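Local coordinates for galactan 1,3-beta-galactosidase (Phanerochaete chrysosporium, PDB 7BYS), which probably removes galactose from the ends of beta-1,3-galactan chains, using a family 43 glycosidase domain joined to a calcium-binding carbohydrate-binding module, at residues I17-A22 with S49-S54; V95-S100 with Y172-Q177; R136-F141 with A150-A155; G316-L321 with G333-G338; R367-S372 with N416-L421. All coordinates share one frame; numbering follows the deposited sequence. Where two conformers were deposited one is given.

Contact 1. Residues I17-A22 with S49-S54; sequences IQAHGA and SCYTSS
In the five-bladed beta-propeller of a family 43 glycoside hydrolase, the run I17-A19, before the corner at G21, leads into a blade and settles against Y51 on strand 48-53 of that same blade. The two side chains that govern the contact, I17 and Y51, cross obliquely. I17 CG2, anti to its backbone N, is placed over one face of the phenol, 4.2 Å from the centroid of the Y51 ring and 19° off its normal, a CH-pi contact offset toward the rim. A19 CB approaches the same ring obliquely, 3.9 Å from Y51 CE1. The far end of the tyrosine then takes up backbone polarity: Q18 N donates to Y51 OH over 2.9 Å in a nearly straight bond of 172°. Q18 is thus gripped through its main chain on both sides of CA, while its amide turns away to K38 and G266 and also receives a bond from H20 NE2. All five touching residues are buried, so the two hydroxyls satisfy backbone groups within the protein interior. S49 supplies the second hydroxyl: its OG, held in the crowded position between backbone N and carbonyl carbon, donates over 2.7 Å to Q18 O, in the carbonyl plane and on a lone pair.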
# COMPACT_ATOMS: atom_id res chain seq x y z
N ILE A 17 -9.52 5.48 -7.02
CA ILE A 17 -8.79 6.40 -6.16
C ILE A 17 -7.37 6.56 -6.68
O ILE A 17 -6.71 5.56 -7.02
CB ILE A 17 -8.81 5.88 -4.72
CG1 ILE A 17 -10.23 5.96 -4.16
CG2 ILE A 17 -7.82 6.68 -3.84
CD1 ILE A 17 -10.41 5.29 -2.82
N GLN A 18 -6.90 7.81 -6.76
CA GLN A 18 -5.57 8.16 -7.23
C GLN A 18 -4.84 8.90 -6.11
O GLN A 18 -4.78 10.13 -6.11
CB GLN A 18 -5.66 9.01 -8.49
CG GLN A 18 -6.18 8.23 -9.69
CD GLN A 18 -5.16 7.25 -10.21
OE1 GLN A 18 -3.99 7.28 -9.83
NE2 GLN A 18 -5.60 6.35 -11.09
N ALA A 19 -4.31 8.14 -5.16
CA ALA A 19 -3.65 8.71 -3.99
C ALA A 19 -2.51 7.78 -3.55
O ALA A 19 -2.47 7.24 -2.45
CB ALA A 19 -4.67 8.97 -2.88
N HIS A 20 -1.57 7.54 -4.46
CA HIS A 20 -0.43 6.68 -4.19
C HIS A 20 0.58 7.41 -3.30
O HIS A 20 0.64 8.63 -3.27
CB HIS A 20 0.17 6.24 -5.52
CG HIS A 20 -0.86 5.81 -6.51
ND1 HIS A 20 -1.36 4.52 -6.56
CD2 HIS A 20 -1.53 6.50 -7.47
CE1 HIS A 20 -2.27 4.43 -7.51
NE2 HIS A 20 -2.39 5.62 -8.08
N GLY A 21 1.38 6.64 -2.56
CA GLY A 21 2.30 7.27 -1.63
C GLY A 21 1.58 7.98 -0.50
O GLY A 21 1.97 9.10 -0.12
N ALA A 22 0.56 7.33 0.08
CA ALA A 22 -0.42 7.95 0.97
C ALA A 22 0.20 8.79 2.08
O ALA A 22 1.17 8.39 2.72
CB ALA A 22 -1.23 6.84 1.65
N SER A 49 -3.72 14.67 -4.77
CA SER A 49 -5.14 14.54 -4.55
C SER A 49 -5.50 14.71 -3.08
O SER A 49 -4.64 14.69 -2.19
CB SER A 49 -5.61 13.16 -5.02
OG SER A 49 -4.85 12.16 -4.35
N CYS A 50 -6.79 14.90 -2.83
CA CYS A 50 -7.31 15.05 -1.48
C CYS A 50 -8.67 14.37 -1.41
O CYS A 50 -9.61 14.82 -2.08
CB CYS A 50 -7.45 16.53 -1.12
SG CYS A 50 -7.63 16.82 0.69
N TYR A 51 -8.77 13.32 -0.60
CA TYR A 51 -10.01 12.60 -0.38
C TYR A 51 -10.36 12.66 1.10
O TYR A 51 -9.48 12.60 1.95
CB TYR A 51 -9.87 11.12 -0.76
CG TYR A 51 -9.56 10.84 -2.21
CD1 TYR A 51 -8.27 10.98 -2.69
CD2 TYR A 51 -10.56 10.42 -3.09
CE1 TYR A 51 -7.98 10.72 -4.02
CE2 TYR A 51 -10.28 10.16 -4.42
CZ TYR A 51 -8.99 10.31 -4.88
OH TYR A 51 -8.65 10.06 -6.20
N THR A 52 -11.65 12.74 1.40
CA THR A 52 -12.10 12.80 2.78
C THR A 52 -12.99 11.61 3.13
O THR A 52 -13.67 11.04 2.27
CB THR A 52 -12.85 14.11 3.06
OG1 THR A 52 -14.07 14.11 2.32
CG2 THR A 52 -12.01 15.32 2.68
N SER A 53 -12.98 11.23 4.41
CA SER A 53 -13.84 10.16 4.88
C SER A 53 -13.98 10.27 6.39
O SER A 53 -13.10 10.80 7.07
CB SER A 53 -13.21 8.80 4.54
OG SER A 53 -13.92 7.72 5.09
N SER A 54 -15.09 9.75 6.90
CA SER A 54 -15.25 9.58 8.34
C SER A 54 -15.03 8.15 8.81
O SER A 54 -14.94 7.92 10.02
CB SER A 54 -16.65 10.04 8.76
OG SER A 54 -17.62 9.15 8.25

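Contact 2. Residues V95-S100 with Y172-Q177; sequences VMWFHS and YNVTAQ. With NAG (2-acetamido-2-deoxy-beta-D-glucopyranose), chain D.
An indole from one blade of the propeller meets the backbone of the next blade just where that backbone carries a glycan. W97, on strand 93-101, has CG anti to its carbonyl carbon (chi1 -72°), which sends the six-membered end of the ring across to Y172-V174. There W97 CZ2 lies 3.8 Å from N173 N, which sits at the edge of the indole near its plane, and W97 CH2 comes 4.1 Å from V174 CG2. The N-H of the indole is tied down separately, W97 NE1 donating to Y171 O. V95 CG2 reaches the edge of the Y172 ring, 4.4 Å from Y172 CE1, while the phenol hydroxyl bonds to E93. N173 directs its side chain away from the tryptophan, CG anti to the backbone N, and N173 ND2 is bonded to C1 of the N-acetylglucosamine at 1.4 Å. An alanine in place of W97 would remove the indole and would probably loosen the N173 backbone and V174, besides leaving the Y171 carbonyl without this donor. The segments meet through van der Waals contact alone, so shape carries the join, polar bonding falls to flanking residues, and the sugar stays on the other side of the chain.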
# COMPACT_ATOMS: atom_id res chain seq x y z
N VAL A 95 0.51 22.16 6.77
CA VAL A 95 1.81 22.17 6.10
C VAL A 95 2.01 20.82 5.44
O VAL A 95 1.98 19.78 6.11
CB VAL A 95 2.96 22.50 7.07
CG1 VAL A 95 4.24 22.67 6.29
CG2 VAL A 95 2.62 23.77 7.88
N MET A 96 2.19 20.85 4.12
CA MET A 96 2.45 19.67 3.31
C MET A 96 3.94 19.58 3.00
O MET A 96 4.54 20.57 2.57
CB MET A 96 1.66 19.73 2.00
CG MET A 96 1.90 18.53 1.09
SD MET A 96 1.14 18.78 -0.54
CE MET A 96 -0.61 18.86 -0.11
N TRP A 97 4.53 18.41 3.22
CA TRP A 97 5.87 18.10 2.74
C TRP A 97 5.79 16.99 1.70
O TRP A 97 4.87 16.16 1.72
CB TRP A 97 6.80 17.65 3.88
CG TRP A 97 7.20 18.75 4.81
CD1 TRP A 97 6.36 19.56 5.53
CD2 TRP A 97 8.53 19.16 5.13
NE1 TRP A 97 7.10 20.46 6.26
CE2 TRP A 97 8.43 20.23 6.04
CE3 TRP A 97 9.81 18.75 4.72
CZ2 TRP A 97 9.56 20.89 6.55
CZ3 TRP A 97 10.93 19.40 5.23
CH2 TRP A 97 10.79 20.46 6.14
N PHE A 98 6.75 16.98 0.78
CA PHE A 98 6.79 15.93 -0.23
C PHE A 98 8.22 15.77 -0.74
O PHE A 98 9.06 16.66 -0.58
CB PHE A 98 5.81 16.20 -1.38
CG PHE A 98 5.96 17.56 -2.03
CD1 PHE A 98 5.24 18.65 -1.56
CD2 PHE A 98 6.79 17.73 -3.12
CE1 PHE A 98 5.34 19.90 -2.18
CE2 PHE A 98 6.90 18.98 -3.74
CZ PHE A 98 6.19 20.06 -3.27
N HIS A 99 8.48 14.62 -1.35
CA HIS A 99 9.73 14.40 -2.06
C HIS A 99 9.64 15.15 -3.39
O HIS A 99 8.72 14.89 -4.18
CB HIS A 99 9.92 12.90 -2.27
CG HIS A 99 11.08 12.53 -3.16
ND1 HIS A 99 11.24 11.25 -3.63
CD2 HIS A 99 12.14 13.24 -3.62
CE1 HIS A 99 12.33 11.19 -4.37
NE2 HIS A 99 12.89 12.38 -4.39
N SER A 100 10.55 16.09 -3.60
CA SER A 100 10.60 16.91 -4.79
C SER A 100 11.83 16.51 -5.59
O SER A 100 12.94 16.48 -5.05
CB SER A 100 10.66 18.38 -4.37
OG SER A 100 10.86 19.24 -5.48
N TYR A 172 8.52 24.54 8.66
CA TYR A 172 8.95 25.02 7.35
C TYR A 172 10.33 24.54 6.95
O TYR A 172 10.68 24.61 5.77
CB TYR A 172 8.99 26.56 7.31
CG TYR A 172 7.66 27.27 7.34
CD1 TYR A 172 6.45 26.58 7.25
CD2 TYR A 172 7.62 28.65 7.46
CE1 TYR A 172 5.23 27.26 7.28
CE2 TYR A 172 6.42 29.34 7.50
CZ TYR A 172 5.23 28.65 7.40
OH TYR A 172 4.04 29.35 7.44
N ASN A 173 11.13 24.08 7.91
CA ASN A 173 12.53 23.80 7.66
C ASN A 173 13.02 22.82 8.71
O ASN A 173 12.44 22.68 9.79
CB ASN A 173 13.32 25.11 7.67
CG ASN A 173 14.77 24.93 7.30
OD1 ASN A 173 15.13 24.03 6.53
ND2 ASN A 173 15.63 25.80 7.84
N VAL A 174 14.11 22.13 8.38
CA VAL A 174 14.75 21.18 9.29
C VAL A 174 15.79 21.93 10.11
O VAL A 174 16.63 22.64 9.56
CB VAL A 174 15.40 20.04 8.49
CG1 VAL A 174 16.23 19.18 9.40
CG2 VAL A 174 14.35 19.23 7.74
N THR A 175 15.73 21.77 11.44
CA THR A 175 16.59 22.51 12.37
C THR A 175 17.77 21.69 12.90
O THR A 175 18.88 22.22 13.01
CB THR A 175 15.77 23.08 13.53
OG1 THR A 175 16.62 23.86 14.39
CG2 THR A 175 15.11 22.00 14.36
N ALA A 176 17.57 20.42 13.23
CA ALA A 176 18.62 19.62 13.85
C ALA A 176 18.44 18.17 13.43
O ALA A 176 17.31 17.68 13.34
CB ALA A 176 18.54 19.69 15.38
N GLN A 177 19.55 17.48 13.20
CA GLN A 177 19.52 16.04 13.05
C GLN A 177 19.28 15.39 14.40
O GLN A 177 19.80 15.84 15.43
CB GLN A 177 20.85 15.53 12.51
CG GLN A 177 20.77 14.11 11.94
CD GLN A 177 21.96 13.77 11.06
OE1 GLN A 177 22.06 14.26 9.94
NE2 GLN A 177 22.86 12.95 11.57
C1 NAG D . 17.04 25.76 7.60
C2 NAG D . 17.58 27.08 7.04
C3 NAG D . 19.06 27.04 6.83
C4 NAG D . 19.79 26.58 8.06
C5 NAG D . 19.23 25.24 8.53
C6 NAG D . 19.96 24.73 9.73
C7 NAG D . 16.83 26.52 4.58
C8 NAG D . 16.04 26.97 3.35
N2 NAG D . 16.85 27.40 5.76
O3 NAG D . 19.52 28.37 6.47
O4 NAG D . 21.18 26.46 7.77
O5 NAG D . 17.80 25.38 8.84
O6 NAG D . 19.46 25.35 10.89
O7 NAG D . 17.42 25.49 4.56

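Contact 3. Residues R136-F141 with A150-A155; sequences RDESIF and AYLLYA
R136 opens this antiparallel hairpin, its N donating to A155 O over 3.0 Å, while NH1, salt-bridged to D134, holds a water that returns weakly to that oxygen. D137, a galactose-binding residue, accepts from A155 N through its carbonyl, while its carboxylate leads away to A188 N. E138 pairs with Y154; its side chain bends away, leaving E138 CB 3.9 Å from L152 CD1. S139 forms a hydrogen-bonded pair with L153: S139 N to L153 O is 2.8 Å, and L153 N to S139 O is 2.9 Å and almost straight at 179°. I140 crosses L152 obliquely, I140 CD1 to L152 CD1 at 3.7 Å. F141 forms the last hydrogen-bonded pair, with Y151; the side chains run side by side, Y151 CD1 at the edge of the F141 ring, 4.1 Å from F141 CD2. The hairpin forms half of a four-stranded propeller blade: strand 161-167 continues the sheet beyond 150-156, and strands 79-88 and 93-101 of the preceding blade pack against I140 and L152.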
# COMPACT_ATOMS: atom_id res chain seq x y z
N ARG A 136 15.27 11.75 -0.40
CA ARG A 136 14.45 11.13 -1.44
C ARG A 136 13.14 10.66 -0.82
O ARG A 136 12.32 11.50 -0.45
CB ARG A 136 15.24 10.07 -2.22
CG ARG A 136 16.24 10.72 -3.16
CD ARG A 136 17.03 9.70 -3.97
NE ARG A 136 17.93 10.35 -4.92
CZ ARG A 136 19.15 10.79 -4.62
NH1 ARG A 136 19.62 10.70 -3.39
NH2 ARG A 136 19.89 11.36 -5.56
N ASP A 137 12.91 9.35 -0.65
CA ASP A 137 11.70 8.94 0.07
C ASP A 137 11.69 9.59 1.44
O ASP A 137 12.72 9.64 2.13
CB ASP A 137 11.70 7.43 0.30
CG ASP A 137 11.23 6.63 -0.90
OD1 ASP A 137 11.10 7.18 -2.00
OD2 ASP A 137 11.05 5.41 -0.72
N GLU A 138 10.53 10.09 1.86
CA GLU A 138 10.44 10.78 3.13
C GLU A 138 9.08 10.53 3.75
O GLU A 138 8.14 10.09 3.09
CB GLU A 138 10.72 12.29 3.01
CG GLU A 138 9.95 13.03 1.91
CD GLU A 138 8.43 12.96 2.06
OE1 GLU A 138 7.78 12.61 1.07
OE2 GLU A 138 7.89 13.23 3.16
N SER A 139 8.98 10.85 5.04
CA SER A 139 7.70 11.03 5.68
C SER A 139 7.84 12.14 6.72
O SER A 139 8.95 12.61 7.01
CB SER A 139 7.20 9.72 6.30
OG SER A 139 5.91 9.87 6.88
N ILE A 140 6.71 12.54 7.29
CA ILE A 140 6.67 13.52 8.37
C ILE A 140 5.96 12.85 9.53
O ILE A 140 4.88 12.29 9.35
CB ILE A 140 5.89 14.79 7.95
CG1 ILE A 140 6.57 15.48 6.77
CG2 ILE A 140 5.71 15.74 9.14
CD1 ILE A 140 7.90 16.08 7.11
N PHE A 141 6.58 12.89 10.71
CA PHE A 141 5.96 12.38 11.93
C PHE A 141 5.73 13.55 12.88
O PHE A 141 6.65 14.33 13.15
CB PHE A 141 6.85 11.33 12.60
CG PHE A 141 6.34 10.91 13.95
CD1 PHE A 141 5.20 10.13 14.06
CD2 PHE A 141 6.95 11.38 15.11
CE1 PHE A 141 4.69 9.79 15.29
CE2 PHE A 141 6.44 11.04 16.36
CZ PHE A 141 5.31 10.25 16.45
N ALA A 150 7.57 18.05 15.28
CA ALA A 150 7.50 17.28 14.05
C ALA A 150 8.90 16.95 13.54
O ALA A 150 9.88 17.66 13.83
CB ALA A 150 6.70 18.03 12.98
N TYR A 151 8.97 15.87 12.75
CA TYR A 151 10.23 15.32 12.28
C TYR A 151 10.12 14.89 10.82
O TYR A 151 9.10 14.32 10.41
CB TYR A 151 10.60 14.08 13.12
CG TYR A 151 10.75 14.39 14.58
CD1 TYR A 151 9.65 14.50 15.41
CD2 TYR A 151 12.02 14.59 15.12
CE1 TYR A 151 9.80 14.79 16.76
CE2 TYR A 151 12.18 14.87 16.47
CZ TYR A 151 11.07 14.98 17.28
OH TYR A 151 11.25 15.26 18.62
N LEU A 152 11.16 15.18 10.06
CA LEU A 152 11.34 14.61 8.73
C LEU A 152 12.07 13.28 8.86
O LEU A 152 13.11 13.19 9.53
CB LEU A 152 12.17 15.57 7.85
CG LEU A 152 12.41 15.08 6.43
CD1 LEU A 152 11.12 15.09 5.65
CD2 LEU A 152 13.47 15.94 5.72
N LEU A 153 11.52 12.24 8.24
CA LEU A 153 12.13 10.92 8.15
C LEU A 153 12.53 10.74 6.70
O LEU A 153 11.69 10.93 5.82
CB LEU A 153 11.09 9.85 8.51
CG LEU A 153 10.10 10.15 9.64
CD1 LEU A 153 9.18 8.94 9.84
CD2 LEU A 153 10.80 10.53 10.95
N TYR A 154 13.80 10.43 6.43
CA TYR A 154 14.23 10.52 5.03
C TYR A 154 15.42 9.65 4.68
O TYR A 154 16.37 9.53 5.46
CB TYR A 154 14.49 11.97 4.59
CG TYR A 154 15.48 12.79 5.41
CD1 TYR A 154 15.23 13.11 6.74
CD2 TYR A 154 16.61 13.34 4.80
CE1 TYR A 154 16.11 13.91 7.46
CE2 TYR A 154 17.49 14.14 5.52
CZ TYR A 154 17.23 14.42 6.85
OH TYR A 154 18.07 15.23 7.58
N ALA A 155 15.39 9.11 3.46
CA ALA A 155 16.53 8.44 2.86
C ALA A 155 17.48 9.50 2.32
O ALA A 155 17.10 10.33 1.49
CB ALA A 155 16.04 7.54 1.73
O HOH W 1 18.58 9.68 -0.84

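Contact 4. Residues G316-L321 with G333-G338; sequences GSSTIL and GYLGHG
Two backbone bonds close the antiparallel pair T319 and G333: G333 N donates to T319 O at 2.8 Å, and T319 N to G333 O at 3.0 Å. A longer bond, S317 N to G338 O at 3.2 Å, fastens the other end. Between them S317 OG lies 2.7 Å from each of two waters: one is within bonding reach of the Y334 and G336 carbonyls, with more acceptors near than protons to give, and the other donates to H337 O. S318 OG bonds instead to the T340 carbonyl, and S318 CB rests on L335 CD2. Packing begins where Y334 crosses T319 obliquely, Y334 CD1 3.2 Å from T319 OG1. L321, with CG anti to the carbonyl carbon, lays CD1 against G333 CA at 3.8 Å and brings CD2 to the edge of the Y334 ring. A CB on G333 would strike that leucine methyl, so the bare CA lets the pair close. An alanine in place of L321 would strip away both methyls and would probably leave G333, the tyrosine edge and D420 less firmly packed. Since Y334 and D420 bind galactose in this carbohydrate-binding module, the chemistry is consistent with a sugar-binding loop shaped largely by main-chain bonds and waters.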
# COMPACT_ATOMS: atom_id res chain seq x y z
N GLY A 316 -8.67 -30.52 -19.90
CA GLY A 316 -7.61 -30.28 -20.86
C GLY A 316 -6.25 -30.59 -20.25
O GLY A 316 -6.07 -31.60 -19.56
N SER A 317 -5.30 -29.69 -20.46
CA SER A 317 -3.89 -29.97 -20.18
C SER A 317 -3.42 -29.50 -18.81
O SER A 317 -2.20 -29.49 -18.57
CB SER A 317 -3.02 -29.36 -21.28
OG SER A 317 -3.54 -28.11 -21.72
N SER A 318 -4.32 -29.12 -17.91
CA SER A 318 -3.86 -28.69 -16.59
C SER A 318 -3.43 -29.89 -15.75
O SER A 318 -3.85 -31.04 -15.98
CB SER A 318 -4.95 -27.89 -15.88
OG SER A 318 -6.14 -28.65 -15.74
N THR A 319 -2.56 -29.63 -14.77
CA THR A 319 -1.91 -30.69 -13.99
C THR A 319 -1.78 -30.27 -12.54
O THR A 319 -2.03 -29.12 -12.18
CB THR A 319 -0.51 -31.02 -14.53
OG1 THR A 319 0.32 -29.87 -14.39
CG2 THR A 319 -0.56 -31.42 -16.01
N ILE A 320 -1.39 -31.23 -11.69
CA ILE A 320 -1.18 -31.01 -10.26
C ILE A 320 0.32 -30.85 -9.99
O ILE A 320 1.11 -31.75 -10.31
CB ILE A 320 -1.75 -32.15 -9.41
CG1 ILE A 320 -3.25 -32.30 -9.66
CG2 ILE A 320 -1.45 -31.90 -7.94
CD1 ILE A 320 -4.04 -31.08 -9.33
N LEU A 321 0.69 -29.74 -9.37
CA LEU A 321 2.06 -29.45 -8.98
C LEU A 321 2.19 -29.58 -7.48
O LEU A 321 1.25 -29.33 -6.73
CB LEU A 321 2.43 -28.02 -9.36
CG LEU A 321 2.24 -27.69 -10.84
CD1 LEU A 321 2.76 -26.31 -11.18
CD2 LEU A 321 2.89 -28.76 -11.72
N GLY A 333 -1.25 -26.39 -12.06
CA GLY A 333 -0.44 -25.73 -13.06
C GLY A 333 -0.94 -26.00 -14.47
O GLY A 333 -1.95 -26.67 -14.69
N TYR A 334 -0.22 -25.44 -15.43
CA TYR A 334 -0.59 -25.54 -16.83
C TYR A 334 -2.04 -25.09 -17.06
O TYR A 334 -2.81 -25.69 -17.81
CB TYR A 334 -0.27 -26.92 -17.42
CG TYR A 334 1.23 -27.23 -17.34
CD1 TYR A 334 1.82 -27.59 -16.13
CD2 TYR A 334 2.04 -27.14 -18.46
CE1 TYR A 334 3.18 -27.85 -16.04
CE2 TYR A 334 3.40 -27.41 -18.38
CZ TYR A 334 3.96 -27.76 -17.17
OH TYR A 334 5.31 -28.04 -17.09
N LEU A 335 -2.42 -24.02 -16.36
CA LEU A 335 -3.71 -23.38 -16.53
C LEU A 335 -3.61 -22.35 -17.63
O LEU A 335 -2.59 -21.67 -17.79
CB LEU A 335 -4.16 -22.68 -15.25
CG LEU A 335 -4.70 -23.60 -14.17
CD1 LEU A 335 -4.93 -22.79 -12.89
CD2 LEU A 335 -5.97 -24.32 -14.62
N GLY A 336 -4.70 -22.20 -18.38
CA GLY A 336 -4.66 -21.46 -19.62
C GLY A 336 -4.02 -22.31 -20.69
O GLY A 336 -3.56 -23.43 -20.45
N HIS A 337 -3.98 -21.76 -21.90
CA HIS A 337 -3.39 -22.47 -23.03
C HIS A 337 -3.94 -23.89 -23.12
O HIS A 337 -3.19 -24.87 -23.24
CB HIS A 337 -1.86 -22.45 -22.93
CG HIS A 337 -1.17 -22.83 -24.20
ND1 HIS A 337 -0.98 -24.14 -24.58
CD2 HIS A 337 -0.60 -22.07 -25.17
CE1 HIS A 337 -0.33 -24.18 -25.73
NE2 HIS A 337 -0.09 -22.93 -26.11
N GLY A 338 -5.25 -24.01 -22.98
CA GLY A 338 -5.92 -25.30 -23.10
C GLY A 338 -6.12 -26.08 -21.81
O GLY A 338 -6.63 -27.20 -21.86
O HOH W 2 -2.38 -26.05 -20.44
O HOH W 3 -3.33 -27.89 -24.40

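Contact 5. Residues R367-S372 with N416-L421; sequences RNVTVS and NYAADL. With NAG (2-acetamido-2-deoxy-beta-D-glucopyranose), chain E.
Two first torsions send neighbouring side chains of one strand to different points on the loop N416-A419. R367 has CG anti to its carbonyl carbon and extends from CG to NE, whereas N368 holds CG in the crowded position between backbone N and carbonyl carbon (chi1 36°). The setting is the beta-sandwich of a family 35 carbohydrate-binding module, where strand 367-373 lies in one sheet and the loop enters strand 420-426 of the other. R367 lies alongside Y417, guanidinium and phenol planes 41° apart, and its NH1 donates over 2.9 Å to A418 O, which is in the guanidinium plane. A salt bridge from R367 NE to D363 OD2 gives the arginine a second hold, and NH2 bonds to a citrate, probably from crystallisation. R367 and D420 bind galactose, consistent with A418 O holding the arginine in place for the sugar. V369 CG2 meets A418 CB at 3.7 Å, an apolar contact beside these bonds. N368 carries an N-acetylglucosamine on ND2, leaving OD1 to receive N416 ND2 at 2.9 Å; the two side chains cross at about a right angle, their amide planes 65° apart. A water closes the link, donating to N368 OD1 at 2.8 Å and to N416 OD1 at 2.7 Å.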
# COMPACT_ATOMS: atom_id res chain seq x y z
N ARG A 367 1.01 -12.30 -14.95
CA ARG A 367 0.13 -13.16 -15.72
C ARG A 367 -1.30 -12.71 -15.45
O ARG A 367 -1.55 -11.73 -14.76
CB ARG A 367 0.35 -14.62 -15.35
CG ARG A 367 1.73 -15.13 -15.70
CD ARG A 367 1.79 -16.63 -15.54
NE ARG A 367 3.14 -17.14 -15.78
CZ ARG A 367 3.43 -18.42 -15.97
NH1 ARG A 367 2.46 -19.34 -15.96
NH2 ARG A 367 4.68 -18.79 -16.16
N ASN A 368 -2.26 -13.44 -16.01
CA ASN A 368 -3.66 -13.23 -15.64
C ASN A 368 -4.40 -14.54 -15.80
O ASN A 368 -3.88 -15.50 -16.37
CB ASN A 368 -4.31 -12.16 -16.51
CG ASN A 368 -3.80 -12.21 -17.88
OD1 ASN A 368 -4.11 -13.14 -18.62
ND2 ASN A 368 -2.97 -11.24 -18.24
N VAL A 369 -5.62 -14.56 -15.28
CA VAL A 369 -6.44 -15.77 -15.30
C VAL A 369 -7.87 -15.36 -15.60
O VAL A 369 -8.37 -14.36 -15.07
CB VAL A 369 -6.31 -16.57 -13.98
CG1 VAL A 369 -6.89 -15.80 -12.79
CG2 VAL A 369 -6.96 -17.96 -14.13
N THR A 370 -8.52 -16.11 -16.49
CA THR A 370 -9.95 -15.91 -16.72
C THR A 370 -10.75 -16.62 -15.63
O THR A 370 -10.39 -17.72 -15.19
CB THR A 370 -10.36 -16.48 -18.08
OG1 THR A 370 -10.08 -17.88 -18.10
CG2 THR A 370 -9.61 -15.79 -19.21
N VAL A 371 -11.84 -15.99 -15.21
CA VAL A 371 -12.70 -16.51 -14.15
C VAL A 371 -14.15 -16.44 -14.65
O VAL A 371 -14.63 -15.36 -15.02
CB VAL A 371 -12.55 -15.72 -12.84
CG1 VAL A 371 -13.42 -16.32 -11.75
CG2 VAL A 371 -11.09 -15.68 -12.39
N SER A 372 -14.83 -17.58 -14.65
CA SER A 372 -16.20 -17.69 -15.11
C SER A 372 -17.02 -18.38 -14.03
O SER A 372 -16.63 -19.44 -13.54
CB SER A 372 -16.24 -18.51 -16.39
OG SER A 372 -17.54 -19.00 -16.67
N ASN A 416 -2.57 -17.52 -23.29
CA ASN A 416 -1.42 -17.49 -22.41
C ASN A 416 -1.65 -18.38 -21.19
O ASN A 416 -2.79 -18.65 -20.79
CB ASN A 416 -1.18 -16.06 -21.94
CG ASN A 416 -2.43 -15.42 -21.32
OD1 ASN A 416 -3.51 -15.42 -21.92
ND2 ASN A 416 -2.29 -14.88 -20.12
N TYR A 417 -0.55 -18.83 -20.59
CA TYR A 417 -0.64 -19.56 -19.33
C TYR A 417 -0.96 -18.60 -18.18
O TYR A 417 -0.33 -17.54 -18.04
CB TYR A 417 0.68 -20.26 -19.04
CG TYR A 417 0.90 -21.51 -19.86
CD1 TYR A 417 0.19 -22.67 -19.61
CD2 TYR A 417 1.84 -21.52 -20.88
CE1 TYR A 417 0.40 -23.81 -20.37
CE2 TYR A 417 2.06 -22.66 -21.64
CZ TYR A 417 1.33 -23.80 -21.38
OH TYR A 417 1.55 -24.93 -22.13
N ALA A 418 -1.93 -18.97 -17.36
CA ALA A 418 -2.21 -18.27 -16.12
C ALA A 418 -1.18 -18.66 -15.07
O ALA A 418 -0.33 -19.53 -15.28
CB ALA A 418 -3.61 -18.63 -15.60
N ALA A 419 -1.24 -18.00 -13.91
CA ALA A 419 -0.39 -18.44 -12.82
C ALA A 419 -0.91 -19.75 -12.24
O ALA A 419 -2.04 -20.17 -12.48
CB ALA A 419 -0.32 -17.37 -11.72
N ASP A 420 -0.05 -20.42 -11.48
CA ASP A 420 -0.44 -21.65 -10.81
C ASP A 420 -1.39 -21.35 -9.66
O ASP A 420 -1.09 -20.51 -8.80
CB ASP A 420 0.80 -22.39 -10.28
CG ASP A 420 1.73 -22.83 -11.39
OD1 ASP A 420 1.27 -22.96 -12.54
OD2 ASP A 420 2.93 -23.07 -11.11
N LEU A 421 -2.53 -22.04 -9.61
CA LEU A 421 -3.58 -21.74 -8.65
C LEU A 421 -3.50 -22.70 -7.47
O LEU A 421 -3.60 -23.92 -7.65
CB LEU A 421 -4.95 -21.81 -9.31
CG LEU A 421 -6.12 -21.28 -8.47
CD1 LEU A 421 -6.03 -19.76 -8.25
CD2 LEU A 421 -7.45 -21.63 -9.13
C1 NAG E . -2.34 -11.22 -19.53
C2 NAG E . -2.14 -9.83 -20.11
C3 NAG E . -1.29 -9.87 -21.33
C4 NAG E . 0.03 -10.55 -21.08
C5 NAG E . -0.18 -11.96 -20.51
C6 NAG E . 1.16 -12.53 -20.14
C7 NAG E . -3.96 -8.06 -19.79
C8 NAG E . -5.34 -7.48 -20.12
N2 NAG E . -3.49 -9.28 -20.44
O3 NAG E . -1.04 -8.50 -21.76
O4 NAG E . 0.77 -10.67 -22.30
O5 NAG E . -1.02 -11.92 -19.32
O6 NAG E . 0.98 -13.85 -19.70
O7 NAG E . -3.27 -7.51 -19.00
O HOH W 4 -5.30 -13.55 -21.16

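Contacts 1, 2 and 3 belong to the propeller and contacts 4 and 5 to the carbohydrate-binding module, with the centres of contacts 2 and 4 about 54 Å apart. Contact 1 is wholly buried and satisfies backbone N-H and C=O groups of Q18 with tyrosine and serine hydroxyls; contact 3, also interior, relies on regular strand pairing. Contact 2 encloses contact 3 along the chain, and the two touch where W97 meets I140, yet contact 2 is apolar and ends at a surface glycan. Contacts 4 and 5, only partly buried, rely more on ordered waters, of which contact 3 has one at its end; around Y334, R367 and D420 they jointly frame a galactose site.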